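Long-range contacts in endoglucanase E-5 (Thermobifida fusca, PDB 2CKS), which cleaves internal beta-1,4-glucosidic linkages in cellulose, lichenin and cereal beta-D-glucans through its family 5 catalytic domain: residues 96-101 / 130-135; 134-139 / 150-155. One frame throughout, in Å; residues are numbered along the deposited sequence.

Contact 1: residues 96-101 / 130-135; sequences VIVDWH and TNVLYE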
ATOM      1  N   VAL A  96      -9.291   2.327  -0.398  1.00  5.28           N
ATOM      2  CA  VAL A  96      -8.764   0.976  -0.479  1.00  6.07           C
ATOM      3  C   VAL A  96      -7.695   0.911  -1.538  1.00  5.79           C
ATOM      4  O   VAL A  96      -7.913   1.385  -2.654  1.00  7.29           O
ATOM      5  CB  VAL A  96      -9.844  -0.026  -0.868  1.00  6.37           C
ATOM      6  CG1 VAL A  96      -9.263  -1.442  -0.873  1.00  8.44           C
ATOM      7  CG2 VAL A  96     -10.983   0.056   0.085  1.00  7.56           C
ATOM      8  N   ILE A  97      -6.547   0.336  -1.196  1.00  5.45           N
ATOM      9  CA  ILE A  97      -5.545  -0.010  -2.189  1.00  5.53           C
ATOM     10  C   ILE A  97      -5.618  -1.501  -2.435  1.00  5.13           C
ATOM     11  O   ILE A  97      -5.490  -2.287  -1.503  1.00  4.91           O
ATOM     12  CB  ILE A  97      -4.140   0.345  -1.709  1.00  5.32           C
ATOM     13  CG1 ILE A  97      -4.057   1.835  -1.411  1.00  5.99           C
ATOM     14  CG2 ILE A  97      -3.106  -0.097  -2.749  1.00  5.94           C
ATOM     15  CD1 ILE A  97      -2.753   2.267  -0.801  1.00  7.39           C
ATOM     16  N   VAL A  98      -5.823  -1.887  -3.689  1.00  5.17           N
ATOM     17  CA  VAL A  98      -5.814  -3.287  -4.076  1.00  4.89           C
ATOM     18  C   VAL A  98      -4.386  -3.626  -4.463  1.00  4.76           C
ATOM     19  O   VAL A  98      -3.884  -3.146  -5.483  1.00  4.79           O
ATOM     20  CB  VAL A  98      -6.765  -3.536  -5.240  1.00  4.88           C
ATOM     21  CG1 VAL A  98      -6.723  -5.003  -5.684  1.00  5.52           C
ATOM     22  CG2 VAL A  98      -8.183  -3.108  -4.847  1.00  5.02           C
ATOM     23  N   ASP A  99      -3.738  -4.429  -3.628  1.00  4.65           N
ATOM     24  CA  ASP A  99      -2.310  -4.701  -3.736  1.00  4.81           C
ATOM     25  C   ASP A  99      -2.050  -6.095  -4.310  1.00  4.90           C
ATOM     26  O   ASP A  99      -2.237  -7.113  -3.653  1.00  4.93           O
ATOM     27  CB  ASP A  99      -1.644  -4.517  -2.374  1.00  5.13           C
ATOM     28  CG  ASP A  99      -0.258  -5.114  -2.302  1.00  6.23           C
ATOM     29  OD1 ASP A  99       0.141  -5.503  -1.186  1.00  6.02           O
ATOM     30  OD2 ASP A  99       0.505  -5.220  -3.286  1.00  6.54           O
ATOM     31  N   TRP A 100      -1.635  -6.097  -5.568  1.00  4.82           N
ATOM     32  CA  TRP A 100      -1.125  -7.275  -6.262  1.00  4.85           C
ATOM     33  C   TRP A 100       0.276  -7.547  -5.729  1.00  5.17           C
ATOM     34  O   TRP A 100       1.262  -6.981  -6.194  1.00  4.85           O
ATOM     35  CB  TRP A 100      -1.138  -6.971  -7.761  1.00  4.89           C
ATOM     36  CG  TRP A 100      -0.823  -8.132  -8.631  1.00  4.62           C
ATOM     37  CD1 TRP A 100       0.331  -8.357  -9.313  1.00  5.28           C
ATOM     38  CD2 TRP A 100      -1.684  -9.229  -8.925  1.00  4.45           C
ATOM     39  NE1 TRP A 100       0.240  -9.526 -10.031  1.00  5.29           N
ATOM     40  CE2 TRP A 100      -0.989 -10.086  -9.798  1.00  5.41           C
ATOM     41  CE3 TRP A 100      -2.982  -9.577  -8.538  1.00  4.60           C
ATOM     42  CZ2 TRP A 100      -1.547 -11.264 -10.278  1.00  4.88           C
ATOM     43  CZ3 TRP A 100      -3.534 -10.733  -9.016  1.00  5.12           C
ATOM     44  CH2 TRP A 100      -2.824 -11.569  -9.880  1.00  5.48           C
ATOM     45  N   HIS A 101       0.352  -8.406  -4.717  1.00  5.03           N
ATOM     46  CA  HIS A 101       1.501  -8.452  -3.826  1.00  5.28           C
ATOM     47  C   HIS A 101       2.566  -9.426  -4.297  1.00  5.81           C
ATOM     48  O   HIS A 101       2.824 -10.456  -3.671  1.00  6.08           O
ATOM     49  CB  HIS A 101       1.063  -8.752  -2.390  1.00  5.29           C
ATOM     50  CG  HIS A 101       2.075  -8.378  -1.362  1.00  5.09           C
ATOM     51  ND1 HIS A 101       2.133  -7.122  -0.797  1.00  5.27           N
ATOM     52  CD2 HIS A 101       3.067  -9.099  -0.786  1.00  5.57           C
ATOM     53  CE1 HIS A 101       3.118  -7.088   0.084  1.00  6.64           C
ATOM     54  NE2 HIS A 101       3.697  -8.276   0.115  1.00  6.79           N
ATOM     55  N   THR A 130     -15.237   5.494  -6.222  1.00  9.10           N
ATOM     56  CA  THR A 130     -14.225   6.532  -6.374  1.00  9.62           C
ATOM     57  C   THR A 130     -13.122   6.442  -5.315  1.00  8.34           C
ATOM     58  O   THR A 130     -12.260   7.313  -5.241  1.00  8.25           O
ATOM     59  CB  THR A 130     -14.885   7.919  -6.299  1.00 10.64           C
ATOM     60  OG1 THR A 130     -15.610   8.055  -5.072  1.00 13.72           O
ATOM     61  CG2 THR A 130     -15.945   8.072  -7.384  1.00 11.84           C
ATOM     62  N   ASN A 131     -13.143   5.382  -4.513  1.00  7.24           N
ATOM     63  CA  ASN A 131     -12.249   5.249  -3.367  1.00  6.82           C
ATOM     64  C   ASN A 131     -11.249   4.111  -3.482  1.00  6.83           C
ATOM     65  O   ASN A 131     -10.572   3.790  -2.510  1.00  6.72           O
ATOM     66  CB  ASN A 131     -13.075   5.062  -2.080  1.00  6.26           C
ATOM     67  CG  ASN A 131     -13.870   3.763  -2.079  1.00  7.52           C
ATOM     68  OD1 ASN A 131     -14.611   3.482  -3.018  1.00  7.54           O
ATOM     69  ND2 ASN A 131     -13.719   2.963  -1.023  1.00  5.61           N
ATOM     70  N   VAL A 132     -11.153   3.520  -4.664  1.00  6.30           N
ATOM     71  CA  VAL A 132     -10.286   2.371  -4.900  1.00  6.57           C
ATOM     72  C   VAL A 132      -9.090   2.806  -5.753  1.00  6.27           C
ATOM     73  O   VAL A 132      -9.259   3.451  -6.792  1.00  6.44           O
ATOM     74  CB  VAL A 132     -11.059   1.249  -5.610  1.00  6.88           C
ATOM     75  CG1 VAL A 132     -10.185   0.027  -5.803  1.00  8.11           C
ATOM     76  CG2 VAL A 132     -12.319   0.876  -4.814  1.00  7.15           C
ATOM     77  N   LEU A 133      -7.890   2.479  -5.272  1.00  6.11           N
ATOM     78  CA  LEU A 133      -6.624   2.689  -5.967  1.00  6.36           C
ATOM     79  C   LEU A 133      -6.032   1.302  -6.252  1.00  6.05           C
ATOM     80  O   LEU A 133      -6.212   0.366  -5.478  1.00  6.01           O
ATOM     81  CB  LEU A 133      -5.651   3.482  -5.096  1.00  6.48           C
ATOM     82  CG  LEU A 133      -6.039   4.908  -4.699  1.00  6.51           C
ATOM     83  CD1 LEU A 133      -7.004   4.922  -3.527  1.00  8.33           C
ATOM     84  CD2 LEU A 133      -4.791   5.728  -4.366  1.00  8.06           C
ATOM     85  N   TYR A 134      -5.329   1.171  -7.367  1.00  5.92           N
ATOM     86  CA  TYR A 134      -4.815  -0.119  -7.831  1.00  6.12           C
ATOM     87  C   TYR A 134      -3.303  -0.145  -7.762  1.00  6.06           C
ATOM     88  O   TYR A 134      -2.649   0.665  -8.401  1.00  7.05           O
ATOM     89  CB  TYR A 134      -5.252  -0.360  -9.279  1.00  6.00           C
ATOM     90  CG  TYR A 134      -6.743  -0.411  -9.448  1.00  8.19           C
ATOM     91  CD1 TYR A 134      -7.413  -1.605  -9.371  1.00 12.25           C
ATOM     92  CD2 TYR A 134      -7.486   0.739  -9.655  1.00 11.22           C
ATOM     93  CE1 TYR A 134      -8.779  -1.667  -9.517  1.00 13.39           C
ATOM     94  CE2 TYR A 134      -8.862   0.678  -9.797  1.00 12.89           C
ATOM     95  CZ  TYR A 134      -9.497  -0.527  -9.728  1.00 13.45           C
ATOM     96  OH  TYR A 134     -10.866  -0.593  -9.863  1.00 15.18           O
ATOM     97  N   GLU A 135      -2.748  -1.068  -6.989  1.00  5.92           N
ATOM     98  CA  GLU A 135      -1.302  -1.211  -6.848  1.00  5.45           C
ATOM     99  C   GLU A 135      -0.890  -2.457  -7.631  1.00  5.16           C
ATOM    100  O   GLU A 135      -1.115  -3.574  -7.188  1.00  5.80           O
ATOM    101  CB  GLU A 135      -0.915  -1.326  -5.373  1.00  5.58           C
ATOM    102  CG  GLU A 135       0.585  -1.479  -5.132  1.00  6.70           C
ATOM    103  CD  GLU A 135       0.971  -1.420  -3.666  1.00 10.25           C
ATOM    104  OE1 GLU A 135       2.188  -1.382  -3.383  1.00 10.54           O
ATOM    105  OE2 GLU A 135       0.066  -1.396  -2.797  1.00  9.39           O
TER
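V96, I97, V98 and D99 pair in parallel with V132, L133, Y134 and E135. Five backbone hydrogen bonds hold the strands together. L133 N gives to V96 O at 2.8 Å, and V98 N gives to L133 O at 2.9 Å. W100 N closes the far end on E135 O at 3.0 Å.

The packing is tightest around E135, on the face that also carries I97, L133 and D99. Its CG is anti to the backbone N (chi1 -180°), and the extended chain beyond lays the carboxylate alongside the D99 side chain. E135 OE2 comes within 3.4 Å of I97 CG2. The carboxylates of D99 and E135 are stacked with planes 27° apart, and D99 OD2 lies 3.9 Å from E135 OE2. Such like charges would repel if both are ionised, but R61 forms a salt bridge with E135 OE2. T230 holds E135 OE1. D99 OD1 accepts H101 ND1 at 2.6 Å through its syn lone pair, and also bonds S63. On the opposite face V98 CG2 meets V132 CG1 at 3.8 Å, beneath M82 and I86 of helix 75-90 and F118 of helix 112-126.

The side chains are looser at the N-terminal end, toward partly exposed T130. There V96 CG2 and N131 ND2 are 4.1 Å apart, and N131 turns its amide to L94 and T90. The backbone bond from V96 N to N131 O persists.

Adjacent parallel strands joined through helix 112-126 form a beta-alpha-beta unit of the TIM barrel. D99 and E135 lie near the probable nucleophile and proton donor of this family 5 enzyme.

Contact 2: residues 134-139 / 150-155; sequences YEIANE and SYAEEV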
ATOM      1  N   TYR A 134      -5.329   1.171  -7.367  1.00  5.92           N
ATOM      2  CA  TYR A 134      -4.815  -0.119  -7.831  1.00  6.12           C
ATOM      3  C   TYR A 134      -3.303  -0.145  -7.762  1.00  6.06           C
ATOM      4  O   TYR A 134      -2.649   0.665  -8.401  1.00  7.05           O
ATOM      5  CB  TYR A 134      -5.252  -0.360  -9.279  1.00  6.00           C
ATOM      6  CG  TYR A 134      -6.743  -0.411  -9.448  1.00  8.19           C
ATOM      7  CD1 TYR A 134      -7.413  -1.605  -9.371  1.00 12.25           C
ATOM      8  CD2 TYR A 134      -7.486   0.739  -9.655  1.00 11.22           C
ATOM      9  CE1 TYR A 134      -8.779  -1.667  -9.517  1.00 13.39           C
ATOM     10  CE2 TYR A 134      -8.862   0.678  -9.797  1.00 12.89           C
ATOM     11  CZ  TYR A 134      -9.497  -0.527  -9.728  1.00 13.45           C
ATOM     12  OH  TYR A 134     -10.866  -0.593  -9.863  1.00 15.18           O
ATOM     13  N   GLU A 135      -2.748  -1.068  -6.989  1.00  5.92           N
ATOM     14  CA  GLU A 135      -1.302  -1.211  -6.848  1.00  5.45           C
ATOM     15  C   GLU A 135      -0.890  -2.457  -7.631  1.00  5.16           C
ATOM     16  O   GLU A 135      -1.115  -3.574  -7.188  1.00  5.80           O
ATOM     17  CB  GLU A 135      -0.915  -1.326  -5.373  1.00  5.58           C
ATOM     18  CG  GLU A 135       0.585  -1.479  -5.132  1.00  6.70           C
ATOM     19  CD  GLU A 135       0.971  -1.420  -3.666  1.00 10.25           C
ATOM     20  OE1 GLU A 135       2.188  -1.382  -3.383  1.00 10.54           O
ATOM     21  OE2 GLU A 135       0.066  -1.396  -2.797  1.00  9.39           O
ATOM     22  N   ILE A 136      -0.278  -2.257  -8.791  1.00  5.55           N
ATOM     23  CA  ILE A 136      -0.156  -3.335  -9.785  1.00  5.55           C
ATOM     24  C   ILE A 136       1.063  -4.263  -9.637  1.00  5.84           C
ATOM     25  O   ILE A 136       1.120  -5.301 -10.292  1.00  6.82           O
ATOM     26  CB  ILE A 136      -0.221  -2.766 -11.217  1.00  5.43           C
ATOM     27  CG1 ILE A 136       0.906  -1.757 -11.453  1.00  5.53           C
ATOM     28  CG2 ILE A 136      -1.599  -2.161 -11.472  1.00  6.28           C
ATOM     29  CD1 ILE A 136       1.089  -1.383 -12.904  1.00  5.39           C
ATOM     30  N   ALA A 137       2.004  -3.913  -8.760  1.00  6.29           N
ATOM     31  CA  ALA A 137       3.188  -4.738  -8.518  1.00  6.90           C
ATOM     32  C   ALA A 137       3.910  -4.291  -7.247  1.00  7.14           C
ATOM     33  O   ALA A 137       4.806  -3.452  -7.296  1.00  8.15           O
ATOM     34  CB  ALA A 137       4.136  -4.664  -9.717  1.00  7.20           C
ATOM     35  N   ASN A 138       3.502  -4.860  -6.119  1.00  7.10           N
ATOM     36  CA  ASN A 138       4.037  -4.524  -4.790  1.00  6.59           C
ATOM     37  C   ASN A 138       5.540  -4.201  -4.736  1.00  6.63           C
ATOM     38  O   ASN A 138       5.920  -3.045  -4.496  1.00  6.61           O
ATOM     39  CB  ASN A 138       3.700  -5.674  -3.830  1.00  7.08           C
ATOM     40  CG  ASN A 138       4.490  -5.638  -2.542  1.00  7.05           C
ATOM     41  OD1 ASN A 138       4.513  -4.627  -1.845  1.00  7.76           O
ATOM     42  ND2 ASN A 138       5.172  -6.747  -2.230  1.00  7.14           N
ATOM     43  N   GLU A 139       6.381  -5.215  -4.947  0.70  6.22           N
ATOM     44  CA  GLU A 139       7.833  -5.085  -4.767  0.70  5.89           C
ATOM     45  C   GLU A 139       8.634  -5.757  -5.885  0.70  5.63           C
ATOM     46  O   GLU A 139       9.188  -6.837  -5.701  0.70  3.40           O
ATOM     47  CB  GLU A 139       8.258  -5.615  -3.388  0.70  6.51           C
ATOM     48  CG  GLU A 139       7.964  -4.635  -2.260  0.70  8.10           C
ATOM     49  CD  GLU A 139       8.660  -4.967  -0.950  0.70 10.71           C
ATOM     50  OE1 GLU A 139       9.247  -6.071  -0.840  0.70 13.02           O
ATOM     51  OE2 GLU A 139       8.618  -4.116  -0.016  0.70 12.55           O
ATOM     52  N   SER A 150       7.614  -1.152 -18.752  0.50  7.20           N
ATOM     53  CA  SER A 150       6.917  -1.877 -19.813  0.50  7.11           C
ATOM     54  C   SER A 150       5.830  -2.793 -19.237  0.50  6.89           C
ATOM     55  O   SER A 150       4.787  -2.961 -19.852  0.50  6.67           O
ATOM     56  CB  SER A 150       7.893  -2.654 -20.705  0.50  7.61           C
ATOM     57  OG  SER A 150       8.653  -3.593 -19.969  0.50  8.66           O
ATOM     58  N   TYR A 151       6.062  -3.353 -18.049  1.00  6.64           N
ATOM     59  CA  TYR A 151       5.042  -4.143 -17.365  1.00  6.18           C
ATOM     60  C   TYR A 151       3.843  -3.253 -17.059  1.00  5.70           C
ATOM     61  O   TYR A 151       2.703  -3.630 -17.317  1.00  5.70           O
ATOM     62  CB  TYR A 151       5.588  -4.748 -16.061  1.00  5.90           C
ATOM     63  CG  TYR A 151       4.501  -5.250 -15.128  1.00  6.10           C
ATOM     64  CD1 TYR A 151       3.901  -6.495 -15.319  1.00  5.29           C
ATOM     65  CD2 TYR A 151       4.054  -4.472 -14.068  1.00  5.71           C
ATOM     66  CE1 TYR A 151       2.898  -6.947 -14.464  1.00  5.77           C
ATOM     67  CE2 TYR A 151       3.046  -4.907 -13.233  1.00  5.10           C
ATOM     68  CZ  TYR A 151       2.475  -6.139 -13.424  1.00  4.86           C
ATOM     69  OH  TYR A 151       1.483  -6.546 -12.550  1.00  6.82           O
ATOM     70  N   ALA A 152       4.110  -2.070 -16.509  1.00  6.08           N
ATOM     71  CA  ALA A 152       3.063  -1.139 -16.115  1.00  6.11           C
ATOM     72  C   ALA A 152       2.231  -0.761 -17.332  1.00  6.94           C
ATOM     73  O   ALA A 152       1.014  -0.690 -17.271  1.00  6.84           O
ATOM     74  CB  ALA A 152       3.666   0.116 -15.461  1.00  6.03           C
ATOM     75  N   GLU A 153       2.899  -0.581 -18.462  1.00  7.49           N
ATOM     76  CA  GLU A 153       2.230  -0.158 -19.687  1.00  8.31           C
ATOM     77  C   GLU A 153       1.407  -1.290 -20.330  1.00  8.60           C
ATOM     78  O   GLU A 153       0.551  -1.030 -21.176  1.00  9.59           O
ATOM     79  CB  GLU A 153       3.263   0.471 -20.633  1.00  8.92           C
ATOM     80  CG  GLU A 153       3.748   1.806 -20.069  1.00 10.97           C
ATOM     81  CD  GLU A 153       4.920   2.440 -20.787  1.00 15.62           C
ATOM     82  OE1 GLU A 153       5.261   3.585 -20.409  1.00 16.22           O
ATOM     83  OE2 GLU A 153       5.492   1.830 -21.717  1.00 18.30           O
ATOM     84  N   GLU A 154       1.647  -2.532 -19.909  1.00  8.73           N
ATOM     85  CA  GLU A 154       0.812  -3.680 -20.288  1.00  8.93           C
ATOM     86  C   GLU A 154      -0.448  -3.809 -19.412  1.00  9.21           C
ATOM     87  O   GLU A 154      -1.506  -4.186 -19.900  1.00 10.82           O
ATOM     88  CB  GLU A 154       1.629  -4.990 -20.237  1.00  9.20           C
ATOM     89  CG  GLU A 154       2.753  -5.057 -21.263  1.00 10.71           C
ATOM     90  CD  GLU A 154       3.679  -6.253 -21.106  1.00 14.88           C
ATOM     91  OE1 GLU A 154       4.535  -6.264 -20.206  1.00 19.55           O
ATOM     92  OE2 GLU A 154       3.554  -7.188 -21.892  1.00 14.87           O
ATOM     93  N   VAL A 155      -0.342  -3.493 -18.120  1.00  8.35           N
ATOM     94  CA  VAL A 155      -1.456  -3.684 -17.187  1.00  8.41           C
ATOM     95  C   VAL A 155      -2.370  -2.466 -17.124  1.00  7.74           C
ATOM     96  O   VAL A 155      -3.582  -2.609 -17.025  1.00  7.57           O
ATOM     97  CB  VAL A 155      -0.943  -4.011 -15.762  1.00  8.68           C
ATOM     98  CG1 VAL A 155      -2.097  -4.157 -14.773  1.00  9.82           C
ATOM     99  CG2 VAL A 155      -0.128  -5.276 -15.792  1.00 10.14           C
TER
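I136 and Y151 are joined by the hydrogen bond of this contact. Y151 OH donates to I136 O over 2.6 Å, a short bond. The C=O...OH angle is 151°, and the hydroxyl sits out of the carbonyl plane. The carbonyl oxygen lies at the edge of the phenol ring, close to its plane. Y151 CG is anti to its backbone N (chi1 164°), and the ring extends from the helix to the turn after the strand. V155 CG2, one helical turn on, lies over the rim of one ring face, 3.6 Å above the plane of the Y151 ring.

The strand is 132-135 and the helix is 145-162. They are consecutive elements of a beta-alpha-beta unit that continues to strand 168-170. This is the (beta/alpha)8 arrangement, with the helix packed outside the barrel. I136 sits just past the C-terminal end of the strand, and a backbone hydrogen bond also ties it to I169 of the next strand. The same turn leads on to E139, the proton donor by similarity, which also binds zinc in this crystal.

The rest of the contact is apolar. I136 CG1 sits between its backbone N and carbonyl carbon (chi1 60°), and the chain is extended beyond it. I136 CD1 therefore reaches the helix, 3.8 Å from A152 CA and 3.9 Å from A152 CB. I136 CD1 also lies 4.0 Å from Y151 CE2. The other branch, I136 CG2, meets V155 CG1 at 3.9 Å, and the two side chains pass one another, pointing opposite ways. A137 CB approaches the same Y151 CE2 obliquely, at 3.7 Å. P108 touches Y151, and L112 of helix 112-126 touches V155.

Followed from the N terminus, the chain passes barrel strands 29-32 and 59-65 before reaching strand 95-101. It crosses helix 112-126 and returns in strand 132-135, where contact 1 closes a loop of 28 residues. The chain then leaves the barrel through 136-139 and enters helix 145-162, where contact 2 closes a shorter loop of 10 residues. The loops neither nest nor cross. They follow one another and overlap only at Y134 and E135. A probable hydrogen bond from N138 N to W100 O, 3.1 Å, joins the contacts directly. Contact 1 ties two neighbouring barrel strands; contact 2 ties the end of the second to its outer helix.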